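Local coordinates for uncharacterized protein gp49 (PDB 3PES), which is of unknown function, a small phage protein of the YuA Gp49 family that folds as a three-stranded antiparallel sheet packed against a long helix, at residues T22-Y27 and D80-R85; F8-A13 and R71-Q76; I15-V20 and W49-R54. All coordinates share one frame; numbering follows the deposited sequence.

Interaction 1: residues T22-Y27 and D80-R85; sequences TYWEPY and DRMEGR
Glu83 OE2 accepts two nearly straight hydrogen bonds from the segment 22-27, which ties the C-terminal end of helix 68-82 to the end of strand 15-25. Trp24 NE1 donates at 2.9 Å to OE2, using the anti lone pair of that oxygen, and the acceptor lies in the plane of the indole. The backbone N of Tyr27 gives the second bond, 3.0 Å to Glu83 OE2, arriving from above the carboxylate plane. A glutamate suits this place because its chain, bent at chi2 (-70°), carries the carboxylate from the first residue past the helix across to the strand. Its other oxygen takes part too: a water bridges Glu83 OE1 and Tyr27 O, closing a small polar network at the protein surface.

Beside these bonds, selenomethionine Met82 lies on one face of the indole. Its CB sits 3.4 Å from the centroid of the five-membered ring, a CH-pi contact almost along the ring normal, while SE stands obliquely at 5.3 Å from that centroid as a looser Met-aromatic contact. Trp24 reaches this position with CG anti to its backbone N (chi1 -172°). The indole also packs on Val78 and Phe79 of helix 68-82 and on Leu5, and Met82 touches Ala6 of strand 6-12, so the helix end rests against two neighbouring strands.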
loop_
_atom_site.group_PDB
_atom_site.type_symbol
_atom_site.label_atom_id
_atom_site.label_comp_id
_atom_site.label_asym_id
_atom_site.label_seq_id
_atom_site.Cartn_x
_atom_site.Cartn_y
_atom_site.Cartn_z
ATOM N N THR A 22 0.108 4.600 -6.332
ATOM C CA THR A 22 -0.612 5.329 -7.387
ATOM C C THR A 22 -2.007 5.777 -6.965
ATOM O O THR A 22 -2.588 6.675 -7.581
ATOM C CB THR A 22 -0.729 4.507 -8.677
ATOM O OG1 THR A 22 -1.440 3.306 -8.403
ATOM C CG2 THR A 22 0.652 4.156 -9.241
ATOM N N TYR A 23 -2.559 5.118 -5.954
ATOM C CA TYR A 23 -3.846 5.510 -5.387
ATOM C C TYR A 23 -3.828 5.163 -3.905
ATOM O O TYR A 23 -3.363 4.090 -3.544
ATOM C CB TYR A 23 -5.022 4.818 -6.108
ATOM C CG TYR A 23 -6.343 5.319 -5.558
ATOM C CD1 TYR A 23 -6.877 6.540 -5.982
ATOM C CD2 TYR A 23 -7.008 4.631 -4.553
ATOM C CE1 TYR A 23 -8.061 7.042 -5.437
ATOM C CE2 TYR A 23 -8.197 5.120 -4.009
ATOM C CZ TYR A 23 -8.701 6.315 -4.447
ATOM O OH TYR A 23 -9.866 6.788 -3.897
ATOM N N TRP A 24 -4.339 6.055 -3.062
ATOM C CA TRP A 24 -4.484 5.735 -1.637
ATOM C C TRP A 24 -5.804 6.240 -1.100
ATOM O O TRP A 24 -6.098 7.424 -1.188
ATOM C CB TRP A 24 -3.313 6.229 -0.759
ATOM C CG TRP A 24 -3.435 5.696 0.644
ATOM C CD1 TRP A 24 -3.748 6.392 1.775
ATOM C CD2 TRP A 24 -3.285 4.327 1.048
ATOM N NE1 TRP A 24 -3.783 5.542 2.857
ATOM C CE2 TRP A 24 -3.526 4.266 2.437
ATOM C CE3 TRP A 24 -2.969 3.151 0.366
ATOM C CZ2 TRP A 24 -3.446 3.063 3.164
ATOM C CZ3 TRP A 24 -2.887 1.953 1.082
ATOM C CH2 TRP A 24 -3.135 1.922 2.463
ATOM N N GLU A 25 -6.590 5.341 -0.523
ATOM C CA GLU A 25 -7.824 5.725 0.139
ATOM C C GLU A 25 -7.508 5.858 1.622
ATOM O O GLU A 25 -7.241 4.859 2.272
ATOM C CB GLU A 25 -8.912 4.672 -0.077
ATOM C CG GLU A 25 -10.308 5.143 0.354
ATOM C CD GLU A 25 -10.768 6.351 -0.425
ATOM O OE1 GLU A 25 -10.868 6.250 -1.663
ATOM O OE2 GLU A 25 -11.043 7.399 0.200
ATOM N N PRO A 26 -7.549 7.089 2.172
ATOM C CA PRO A 26 -7.163 7.212 3.593
ATOM C C PRO A 26 -8.005 6.352 4.521
ATOM O O PRO A 26 -9.220 6.218 4.297
ATOM C CB PRO A 26 -7.393 8.704 3.892
ATOM C CG PRO A 26 -7.178 9.367 2.566
ATOM C CD PRO A 26 -7.773 8.416 1.552
ATOM N N TYR A 27 -7.377 5.797 5.560
ATOM C CA TYR A 27 -8.134 5.034 6.550
ATOM C C TYR A 27 -9.042 5.997 7.312
ATOM O O TYR A 27 -8.591 7.055 7.764
ATOM C CB TYR A 27 -7.205 4.331 7.530
ATOM C CG TYR A 27 -7.924 3.413 8.488
ATOM C CD1 TYR A 27 -8.469 2.196 8.055
ATOM C CD2 TYR A 27 -8.054 3.756 9.831
ATOM C CE1 TYR A 27 -9.122 1.346 8.929
ATOM C CE2 TYR A 27 -8.697 2.909 10.711
ATOM C CZ TYR A 27 -9.219 1.709 10.258
ATOM O OH TYR A 27 -9.836 0.860 11.131
ATOM N N ASP A 80 1.591 1.562 6.075
ATOM C CA ASP A 80 2.388 2.231 7.089
ATOM C C ASP A 80 2.989 3.523 6.525
ATOM O O ASP A 80 3.037 4.532 7.203
ATOM C CB ASP A 80 3.502 1.309 7.590
ATOM C CG ASP A 80 2.981 0.131 8.396
ATOM O OD1 ASP A 80 1.812 0.125 8.857
ATOM O OD2 ASP A 80 3.780 -0.805 8.577
ATOM N N ARG A 81 3.411 3.506 5.263
ATOM C CA ARG A 81 3.945 4.716 4.629
ATOM C C ARG A 81 2.857 5.786 4.498
ATOM O O ARG A 81 3.089 6.956 4.814
ATOM C CB ARG A 81 4.548 4.359 3.261
ATOM C CG ARG A 81 4.936 5.552 2.403
ATOM C CD ARG A 81 5.873 6.548 3.076
ATOM N NE ARG A 81 6.085 7.705 2.201
ATOM C CZ ARG A 81 5.236 8.729 2.096
ATOM N NH1 ARG A 81 4.109 8.776 2.801
ATOM N NH2 ARG A 81 5.512 9.710 1.263
HETATM N N MSE A 82 1.665 5.380 4.051
HETATM C CA MSE A 82 0.627 6.361 3.744
HETATM C C MSE A 82 -0.126 6.859 4.953
HETATM O O MSE A 82 -0.720 7.938 4.913
HETATM C CB MSE A 82 -0.346 5.809 2.702
HETATM C CG MSE A 82 0.305 5.407 1.350
HETATM SE SE MSE A 82 1.411 6.750 0.549
HETATM C CE MSE A 82 0.077 8.127 0.230
ATOM N N GLU A 83 -0.080 6.085 6.028
ATOM C CA GLU A 83 -0.749 6.467 7.269
ATOM C C GLU A 83 0.214 7.034 8.312
ATOM O O GLU A 83 -0.163 7.244 9.453
ATOM C CB GLU A 83 -1.549 5.282 7.830
ATOM C CG GLU A 83 -2.655 4.810 6.878
ATOM C CD GLU A 83 -3.807 5.784 6.758
ATOM O OE1 GLU A 83 -4.094 6.484 7.757
ATOM O OE2 GLU A 83 -4.424 5.845 5.670
ATOM N N GLY A 84 1.448 7.310 7.889
ATOM C CA GLY A 84 2.493 7.777 8.800
ATOM C C GLY A 84 2.460 9.279 9.007
ATOM O O GLY A 84 1.535 9.951 8.557
ATOM N N ARG A 85 3.483 9.791 9.689
ATOM C CA ARG A 85 3.584 11.218 9.993
ATOM C C ARG A 85 4.937 11.802 9.596
ATOM O O ARG A 85 5.877 11.076 9.303
ATOM C CB ARG A 85 3.340 11.456 11.484
HETATM O O HOH W 1 -6.135 8.157 7.820
#

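Interaction 2: residues F8-A13 and R71-Q76; sequences FEDRVA and RERIDQ
Arg73 and Asp10 meet tip to tip in a salt bridge between the helix and an outer strand of this small alpha+beta fold, in which helix 68-82 packs on a three-stranded antiparallel sheet. Both terminal nitrogens of Arg73 converge on one oxygen: NH1 lies 2.9 Å from Asp10 OD2, on its syn lone pair, and NH2 lies 3.2 Å from the same OD2, approaching from above the carboxylate plane. The oxygen is within the guanidinium plane for both bonds, and the two flat groups are only 26° apart. Arg73 NH2 also makes a weak hydrogen bond to Arg11 O, so the guanidinium edge spans a carboxylate and a strand carbonyl.

The carboxylate is itself held in place. Arg11 N donates to Asp10 OD2 at 2.8 Å through the anti lone pair, giving that oxygen three donors and probably stabilising its negative charge. On the helix side, Arg73 extends from CG anti to the backbone N and bends at chi3 (64°), which turns its tip toward the strand. Glu70, one turn earlier, forms a salt bridge with Arg73 NE, while its other oxygen accepts from Ala13 N just beyond the strand. An arginine suits this position because its long chain crosses the gap and its several N-H groups serve all these acceptors.

Strand 8-12 and helix segment 71-76 run almost antiparallel, at 169°, their axes coming within 9.9 Å. Between them lies buried Ile74, an apolar filler that also touches Trp49 and Leu66. Its CG1 lies over one face of the Arg73 guanidinium, toward the rim, and its CD1 approaches Val12 CG2 to 4.1 Å.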
loop_
_atom_site.group_PDB
_atom_site.type_symbol
_atom_site.label_atom_id
_atom_site.label_comp_id
_atom_site.label_asym_id
_atom_site.label_seq_id
_atom_site.Cartn_x
_atom_site.Cartn_y
_atom_site.Cartn_z
ATOM N N PHE A 8 8.771 4.610 -2.145
ATOM C CA PHE A 8 9.723 4.205 -1.125
ATOM C C PHE A 8 10.517 2.987 -1.571
ATOM O O PHE A 8 10.045 2.172 -2.362
ATOM C CB PHE A 8 9.044 3.968 0.231
ATOM C CG PHE A 8 7.982 2.895 0.231
ATOM C CD1 PHE A 8 8.289 1.588 0.617
ATOM C CD2 PHE A 8 6.660 3.201 -0.104
ATOM C CE1 PHE A 8 7.299 0.593 0.642
ATOM C CE2 PHE A 8 5.666 2.214 -0.062
ATOM C CZ PHE A 8 5.988 0.911 0.306
ATOM N N GLU A 9 11.744 2.881 -1.069
ATOM C CA GLU A 9 12.584 1.731 -1.357
ATOM C C GLU A 9 12.110 0.519 -0.553
ATOM O O GLU A 9 11.767 0.630 0.633
ATOM C CB GLU A 9 14.053 2.052 -1.054
ATOM N N ASP A 10 12.052 -0.632 -1.216
ATOM C CA ASP A 10 11.721 -1.876 -0.558
ATOM C C ASP A 10 12.418 -2.983 -1.338
ATOM O O ASP A 10 13.424 -2.731 -2.012
ATOM C CB ASP A 10 10.196 -2.081 -0.468
ATOM C CG ASP A 10 9.784 -2.853 0.790
ATOM O OD1 ASP A 10 9.224 -2.227 1.726
ATOM O OD2 ASP A 10 10.050 -4.075 0.864
ATOM N N ARG A 11 11.918 -4.205 -1.212
ATOM C CA ARG A 11 12.478 -5.357 -1.905
ATOM C C ARG A 11 11.334 -6.222 -2.369
ATOM O O ARG A 11 10.265 -6.209 -1.752
ATOM C CB ARG A 11 13.409 -6.163 -0.986
ATOM C CG ARG A 11 14.594 -5.354 -0.466
ATOM C CD ARG A 11 15.622 -6.174 0.291
ATOM N NE ARG A 11 16.786 -5.349 0.616
ATOM C CZ ARG A 11 17.944 -5.368 -0.040
ATOM N NH1 ARG A 11 18.133 -6.194 -1.060
ATOM N NH2 ARG A 11 18.926 -4.562 0.336
ATOM N N VAL A 12 11.554 -6.948 -3.463
ATOM C CA VAL A 12 10.658 -8.017 -3.883
ATOM C C VAL A 12 11.500 -9.277 -3.877
ATOM O O VAL A 12 12.496 -9.366 -4.591
ATOM C CB VAL A 12 10.055 -7.761 -5.270
ATOM C CG1 VAL A 12 9.350 -9.013 -5.795
ATOM C CG2 VAL A 12 9.091 -6.583 -5.207
ATOM N N ALA A 13 11.114 -10.227 -3.027
ATOM C CA ALA A 13 11.880 -11.449 -2.821
ATOM C C ALA A 13 13.388 -11.146 -2.701
ATOM O O ALA A 13 14.231 -11.791 -3.318
ATOM C CB ALA A 13 11.571 -12.476 -3.922
ATOM N N ARG A 71 3.038 -9.690 -1.745
ATOM C CA ARG A 71 2.021 -8.677 -1.979
ATOM C C ARG A 71 1.388 -8.255 -0.659
ATOM O O ARG A 71 1.107 -7.086 -0.458
ATOM C CB ARG A 71 0.973 -9.165 -2.984
ATOM C CG ARG A 71 1.514 -9.338 -4.406
ATOM C CD ARG A 71 0.456 -9.951 -5.325
ATOM N NE ARG A 71 0.988 -10.344 -6.629
ATOM C CZ ARG A 71 0.988 -9.565 -7.699
ATOM N NH1 ARG A 71 0.489 -8.337 -7.623
ATOM N NH2 ARG A 71 1.497 -10.025 -8.843
ATOM N N GLU A 72 1.132 -9.226 0.224
ATOM C CA GLU A 72 0.517 -8.933 1.508
ATOM C C GLU A 72 1.456 -8.093 2.393
ATOM O O GLU A 72 1.037 -7.118 3.019
ATOM C CB GLU A 72 0.130 -10.227 2.195
ATOM C CG GLU A 72 -0.518 -10.042 3.538
ATOM C CD GLU A 72 -0.892 -11.356 4.169
ATOM O OE1 GLU A 72 -0.422 -12.415 3.693
ATOM O OE2 GLU A 72 -1.649 -11.333 5.154
ATOM N N ARG A 73 2.736 -8.449 2.406
ATOM C CA ARG A 73 3.736 -7.699 3.165
ATOM C C ARG A 73 3.870 -6.275 2.635
ATOM O O ARG A 73 3.870 -5.321 3.395
ATOM C CB ARG A 73 5.089 -8.416 3.107
ATOM C CG ARG A 73 6.170 -7.728 3.944
ATOM C CD ARG A 73 7.570 -8.345 3.728
ATOM N NE ARG A 73 8.082 -8.194 2.359
ATOM C CZ ARG A 73 8.575 -7.068 1.839
ATOM N NH1 ARG A 73 8.582 -5.935 2.535
ATOM N NH2 ARG A 73 8.998 -7.069 0.585
ATOM N N ILE A 74 3.951 -6.124 1.323
ATOM C CA ILE A 74 4.068 -4.785 0.747
ATOM C C ILE A 74 2.777 -3.969 0.928
ATOM O O ILE A 74 2.838 -2.758 1.152
ATOM C CB ILE A 74 4.551 -4.846 -0.718
ATOM C CG1 ILE A 74 5.970 -5.427 -0.773
ATOM C CG2 ILE A 74 4.529 -3.458 -1.340
ATOM C CD1 ILE A 74 6.393 -5.878 -2.185
ATOM N N ASP A 75 1.613 -4.621 0.876
ATOM C CA ASP A 75 0.362 -3.923 1.185
ATOM C C ASP A 75 0.499 -3.224 2.545
ATOM O O ASP A 75 0.109 -2.060 2.711
ATOM C CB ASP A 75 -0.803 -4.901 1.303
ATOM C CG ASP A 75 -1.411 -5.303 -0.030
ATOM O OD1 ASP A 75 -1.070 -4.720 -1.068
ATOM O OD2 ASP A 75 -2.272 -6.215 -0.010
ATOM N N GLN A 76 1.037 -3.937 3.534
ATOM C CA GLN A 76 1.183 -3.343 4.847
ATOM C C GLN A 76 2.246 -2.249 4.901
ATOM O O GLN A 76 2.074 -1.255 5.606
ATOM C CB GLN A 76 1.465 -4.422 5.897
ATOM C CG GLN A 76 1.489 -3.848 7.321
ATOM C CD GLN A 76 0.110 -3.437 7.771
ATOM O OE1 GLN A 76 -0.827 -4.227 7.674
ATOM N NE2 GLN A 76 -0.025 -2.210 8.286
#

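Interaction 3: residues I15-V20 and W49-R54; sequences IPCLIV and WEVRDR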
loop_
_atom_site.group_PDB
_atom_site.type_symbol
_atom_site.label_atom_id
_atom_site.label_comp_id
_atom_site.label_asym_id
_atom_site.label_seq_id
_atom_site.Cartn_x
_atom_site.Cartn_y
_atom_site.Cartn_z
ATOM N N ILE A 15 15.161 -8.587 -3.719
ATOM C CA ILE A 15 15.763 -7.758 -4.761
ATOM C C ILE A 15 15.324 -6.306 -4.579
ATOM O O ILE A 15 14.127 -6.037 -4.530
ATOM C CB ILE A 15 15.363 -8.252 -6.160
ATOM C CG1 ILE A 15 15.819 -9.698 -6.348
ATOM C CG2 ILE A 15 15.963 -7.360 -7.242
ATOM C CD1 ILE A 15 15.180 -10.367 -7.522
ATOM N N PRO A 16 16.285 -5.359 -4.490
ATOM C CA PRO A 16 15.928 -3.949 -4.264
ATOM C C PRO A 16 15.029 -3.380 -5.355
ATOM O O PRO A 16 15.222 -3.660 -6.536
ATOM C CB PRO A 16 17.282 -3.229 -4.290
ATOM C CG PRO A 16 18.260 -4.258 -3.969
ATOM C CD PRO A 16 17.745 -5.559 -4.475
ATOM N N CYS A 17 14.055 -2.575 -4.946
ATOM C CA CYS A 17 13.163 -1.931 -5.893
ATOM C C CYS A 17 12.587 -0.684 -5.282
ATOM O O CYS A 17 12.885 -0.346 -4.138
ATOM C CB CYS A 17 12.020 -2.859 -6.269
ATOM S SG CYS A 17 10.917 -3.269 -4.886
ATOM N N LEU A 18 11.761 -0.007 -6.066
ATOM C CA LEU A 18 10.965 1.095 -5.601
ATOM C C LEU A 18 9.515 0.642 -5.614
ATOM O O LEU A 18 9.054 -0.013 -6.559
ATOM C CB LEU A 18 11.156 2.276 -6.540
ATOM C CG LEU A 18 10.950 3.704 -6.106
ATOM C CD1 LEU A 18 11.820 4.050 -4.914
ATOM C CD2 LEU A 18 11.326 4.572 -7.282
ATOM N N ILE A 19 8.793 0.984 -4.562
ATOM C CA ILE A 19 7.339 0.828 -4.559
ATOM C C ILE A 19 6.747 2.216 -4.802
ATOM O O ILE A 19 7.066 3.173 -4.095
ATOM C CB ILE A 19 6.825 0.239 -3.218
ATOM C CG1 ILE A 19 7.470 -1.132 -2.940
ATOM C CG2 ILE A 19 5.281 0.159 -3.206
ATOM C CD1 ILE A 19 7.295 -2.201 -3.994
ATOM N N VAL A 20 5.907 2.329 -5.824
ATOM C CA VAL A 20 5.244 3.584 -6.123
ATOM C C VAL A 20 3.759 3.401 -5.813
ATOM O O VAL A 20 3.120 2.437 -6.264
ATOM C CB VAL A 20 5.482 3.978 -7.597
ATOM C CG1 VAL A 20 4.560 5.112 -8.041
ATOM C CG2 VAL A 20 6.932 4.369 -7.771
ATOM N N TRP A 49 -0.572 0.099 -5.706
ATOM C CA TRP A 49 0.858 0.339 -5.767
ATOM C C TRP A 49 1.464 -0.525 -6.870
ATOM O O TRP A 49 0.852 -1.502 -7.327
ATOM C CB TRP A 49 1.544 0.047 -4.419
ATOM C CG TRP A 49 1.281 -1.321 -3.861
ATOM C CD1 TRP A 49 0.281 -1.670 -2.992
ATOM C CD2 TRP A 49 2.024 -2.526 -4.132
ATOM N NE1 TRP A 49 0.359 -3.011 -2.704
ATOM C CE2 TRP A 49 1.410 -3.564 -3.394
ATOM C CE3 TRP A 49 3.141 -2.831 -4.920
ATOM C CZ2 TRP A 49 1.885 -4.877 -3.415
ATOM C CZ3 TRP A 49 3.607 -4.143 -4.937
ATOM C CH2 TRP A 49 2.980 -5.145 -4.189
ATOM N N GLU A 50 2.672 -0.158 -7.298
ATOM C CA GLU A 50 3.383 -0.892 -8.340
ATOM C C GLU A 50 4.841 -1.042 -7.983
ATOM O O GLU A 50 5.417 -0.178 -7.324
ATOM C CB GLU A 50 3.299 -0.142 -9.665
ATOM C CG GLU A 50 1.914 -0.048 -10.211
ATOM C CD GLU A 50 1.852 0.679 -11.528
ATOM O OE1 GLU A 50 2.917 1.033 -12.077
ATOM O OE2 GLU A 50 0.723 0.875 -12.026
ATOM N N VAL A 51 5.450 -2.122 -8.462
ATOM C CA VAL A 51 6.893 -2.280 -8.363
ATOM C C VAL A 51 7.558 -1.537 -9.522
ATOM O O VAL A 51 7.121 -1.665 -10.677
ATOM C CB VAL A 51 7.318 -3.766 -8.324
ATOM C CG1 VAL A 51 8.782 -3.862 -7.919
ATOM C CG2 VAL A 51 6.458 -4.581 -7.368
ATOM N N ARG A 52 8.605 -0.778 -9.219
ATOM C CA ARG A 52 9.366 -0.026 -10.224
ATOM C C ARG A 52 10.849 -0.236 -9.972
ATOM O O ARG A 52 11.248 -0.649 -8.886
ATOM C CB ARG A 52 9.040 1.472 -10.142
ATOM C CG ARG A 52 7.563 1.804 -10.274
ATOM C CD ARG A 52 7.050 1.688 -11.689
ATOM N NE ARG A 52 5.666 2.133 -11.786
ATOM C CZ ARG A 52 5.274 3.406 -11.794
ATOM N NH1 ARG A 52 6.151 4.399 -11.733
ATOM N NH2 ARG A 52 3.985 3.683 -11.874
ATOM N N ASP A 53 11.681 0.064 -10.967
ATOM C CA ASP A 53 13.123 0.171 -10.700
ATOM C C ASP A 53 13.429 1.487 -9.986
ATOM O O ASP A 53 12.526 2.294 -9.745
ATOM C CB ASP A 53 13.992 -0.044 -11.959
ATOM C CG ASP A 53 13.941 1.115 -12.952
ATOM O OD1 ASP A 53 13.431 2.212 -12.643
ATOM O OD2 ASP A 53 14.460 0.910 -14.065
ATOM N N ARG A 54 14.692 1.696 -9.639
ATOM C CA ARG A 54 15.057 2.862 -8.844
ATOM C C ARG A 54 14.861 4.198 -9.576
ATOM O O ARG A 54 14.897 5.263 -8.960
ATOM C CB ARG A 54 16.484 2.727 -8.326
ATOM C CG ARG A 54 17.527 2.744 -9.432
ATOM C CD ARG A 54 18.940 2.679 -8.877
ATOM N NE ARG A 54 19.316 3.896 -8.152
ATOM C CZ ARG A 54 19.696 5.050 -8.712
ATOM N NH1 ARG A 54 20.004 6.073 -7.939
ATOM N NH2 ARG A 54 19.765 5.199 -10.034
#
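Glu50 OE1 is gripped by two nitrogens of Arg52, two residues along the same strand: NE at 3.0 Å from OE1, on its anti lone pair, and NH2 at 2.9 Å, from above the carboxylate plane. This side-on salt bridge holds the guanidinium beside Val20, whose CB lies over its centre; Val20 CG2 touches Arg52 CG at 3.6 Å. A branched valine gives the arginine's aliphatic stem and flat head an apolar surface, while Arg52 NH1 bonds to Gly56 O.

Four backbone hydrogen bonds join the strands. Leu18 and Arg52 exchange one pair, with Arg52 N 2.8 Å from Leu18 O, and Val20 and Glu50 exchange the other, with Val20 N 3.0 Å from Glu50 O. Between them Ile19 and Val51 form a non-hydrogen-bonded pair on the opposite face. There Ile19 CG2 meets Trp49 CB at 3.9 Å, both residues packing on Ile74 and Val78, and Cys17 SG meets Val51 CG1 at 3.8 Å against Leu62; compact apolar groups suit this core. Over 18-20 and 50-52 this is regular antiparallel pairing, with a mixed face bearing the Glu50-Arg52 salt bridge beside Leu18 and Val20, and an apolar face covered by helix 68-82 and helix 60-63.

How the interactions relate
Strands 6-12, 15-25 and 46-52 follow one another both along the chain and across the sheet, and helix 68-82 comes last. Both segments of interaction 3 fall between those of interaction 2, whereas those of interaction 1 alternate with both. Interaction 3 joins the central strand to one outer strand; interactions 1 and 2 attach the helix to the central strand's far end and to the other outer strand. Interactions 2 and 3, centres about 9 Å apart, are linked by probable hydrogen bonds of 2.8 Å, Asp75 OD1 to Trp49 NE1 and Phe8 O to Ile19 N. Interaction 1 lies about 14 Å and 17 Å from them, centre to centre. Together they pack the helix onto the three-stranded sheet.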